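Local structure of N-acetylcysteine deacetylase (Bacillus subtilis, 1YSJ) at residues A[101-106]-A[117-122]. The protein probably hydrolyses N-acetylcysteine to cysteine and acetate with two divalent metal cations per subunit, supplying cysteine during S-(2-succino)cysteine breakdown. The protein carries 1 engineered substitution. Numbering follows the deposited sequence.
Sequences LPIQEQ and GTMHAC. With NI (nickel (II) ion), chain C; NI (nickel (II) ion), chain D.
In the loop that leads from strand 91-97 to the dinuclear nickel site of this M20 peptidase, Leu101 and Met119 form a single antiparallel bridge. Leu101 N donates to Met119 O (2.9 Å) from above the carbonyl plane, whereas Met119 N lies in the carbonyl plane of Leu101, its bond to Leu101 O (2.9 Å) making a C=O...N angle of 159°. Met119, a selenomethionine, extends with CG anti to its backbone N (chi1 166°), then bends at its end to lay CE against Ile103 CG2 (3.3 Å). Its SE passes beside Glu105 CB (3.7 Å), the two side chains crossing at about a right angle. Beyond the CB and CG of Glu105, its OE1 accepts from Ser113 N and from a water (3.0 Å) that in turn takes the N-H of His120, while OE2 bonds Thr107 and His42. A leucine in place of Glu105 would probably leave this water, Ser113 N, Thr107 and His42 without their carboxylate partner. Leu101 CD1 reaches Cys122 CB (4.2 Å), close to where SG bridges both nickel ions, whose other ligands include His124, Glu158, His182, His374 and waters. Backbone pairing, Met119 packing and a buried, multiply bonded carboxylate are consistent with holding the chain in place as it enters the bridging Cys122 sulfur.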
# COMPACT_ATOMS: atom_id res chain seq x y z
N LEU A 101 13.71 -13.03 21.96
CA LEU A 101 13.29 -12.44 20.69
C LEU A 101 13.63 -13.27 19.45
O LEU A 101 14.63 -13.99 19.46
CB LEU A 101 13.89 -11.03 20.55
CG LEU A 101 13.22 -9.94 21.38
CD1 LEU A 101 14.19 -8.80 21.61
CD2 LEU A 101 11.92 -9.44 20.72
N PRO A 102 12.80 -13.17 18.39
CA PRO A 102 13.05 -13.88 17.13
C PRO A 102 14.17 -13.23 16.31
O PRO A 102 13.94 -12.80 15.17
CB PRO A 102 11.71 -13.78 16.40
CG PRO A 102 11.13 -12.48 16.88
CD PRO A 102 11.55 -12.38 18.33
N ILE A 103 15.36 -13.16 16.89
CA ILE A 103 16.51 -12.57 16.21
C ILE A 103 17.70 -13.54 16.32
O ILE A 103 17.89 -14.16 17.36
CB ILE A 103 16.90 -11.20 16.83
CG1 ILE A 103 15.67 -10.29 16.98
CG2 ILE A 103 17.98 -10.51 16.00
CD1 ILE A 103 15.85 -9.16 17.97
N GLN A 104 18.46 -13.66 15.24
CA GLN A 104 19.68 -14.47 15.23
C GLN A 104 20.81 -13.74 15.97
O GLN A 104 21.15 -12.61 15.63
CB GLN A 104 20.10 -14.80 13.79
CG GLN A 104 21.45 -15.50 13.65
CD GLN A 104 21.44 -16.93 14.17
OE1 GLN A 104 20.56 -17.72 13.82
NE2 GLN A 104 22.43 -17.27 14.99
N GLU A 105 21.37 -14.41 16.98
CA GLU A 105 22.47 -13.84 17.76
C GLU A 105 23.76 -13.71 16.95
O GLU A 105 24.15 -14.64 16.24
CB GLU A 105 22.71 -14.66 19.02
CG GLU A 105 23.80 -14.12 19.93
CD GLU A 105 23.61 -14.49 21.38
OE1 GLU A 105 22.73 -15.32 21.67
OE2 GLU A 105 24.34 -13.94 22.23
N GLN A 106 24.40 -12.54 17.06
CA GLN A 106 25.66 -12.26 16.36
C GLN A 106 26.79 -11.81 17.30
O GLN A 106 27.65 -11.02 16.91
CB GLN A 106 25.44 -11.21 15.27
CG GLN A 106 24.61 -11.68 14.08
CD GLN A 106 24.61 -10.66 12.94
OE1 GLN A 106 23.62 -9.95 12.73
NE2 GLN A 106 25.71 -10.58 12.21
N GLY A 117 18.14 -18.15 15.45
CA GLY A 117 17.01 -17.29 15.17
C GLY A 117 16.30 -16.79 16.42
O GLY A 117 15.37 -16.00 16.32
N THR A 118 16.73 -17.27 17.58
CA THR A 118 16.22 -16.79 18.87
C THR A 118 17.37 -16.27 19.73
O THR A 118 18.46 -16.85 19.75
CB THR A 118 15.41 -17.89 19.61
OG1 THR A 118 14.39 -18.39 18.75
CG2 THR A 118 14.74 -17.33 20.87
N MSE A 119 17.13 -15.15 20.41
CA MSE A 119 18.15 -14.52 21.24
C MSE A 119 17.56 -13.63 22.32
O MSE A 119 16.59 -12.92 22.08
CB MSE A 119 19.12 -13.69 20.38
CG MSE A 119 20.00 -12.75 21.18
SE MSE A 119 21.06 -11.50 20.12
CE MSE A 119 19.88 -11.31 18.62
N HIS A 120 18.18 -13.66 23.50
CA HIS A 120 17.91 -12.70 24.56
C HIS A 120 18.60 -11.37 24.25
O HIS A 120 19.59 -11.01 24.90
CB HIS A 120 18.36 -13.27 25.92
CG HIS A 120 17.29 -14.03 26.63
ND1 HIS A 120 16.14 -13.44 27.10
CD2 HIS A 120 17.20 -15.34 26.97
CE1 HIS A 120 15.38 -14.35 27.68
NE2 HIS A 120 16.00 -15.51 27.62
N ALA A 121 18.08 -10.66 23.26
CA ALA A 121 18.68 -9.41 22.78
C ALA A 121 18.19 -8.17 23.54
O ALA A 121 18.48 -7.04 23.16
CB ALA A 121 18.42 -9.25 21.28
N CYS A 122 17.46 -8.40 24.62
CA CYS A 122 16.94 -7.30 25.44
C CYS A 122 17.35 -7.44 26.91
O CYS A 122 16.92 -6.66 27.75
CB CYS A 122 15.42 -7.21 25.29
SG CYS A 122 14.75 -5.54 25.55
NI NI C . 13.10 -5.71 27.47
NI NI D . 12.57 -5.67 24.17
O HOH W 1 20.47 -15.48 23.63
O HOH W 2 20.27 -16.96 17.69
O HOH W 3 11.77 -4.93 26.39
O HOH W 4 11.42 -5.56 28.99
O HOH W 5 11.95 -3.42 24.15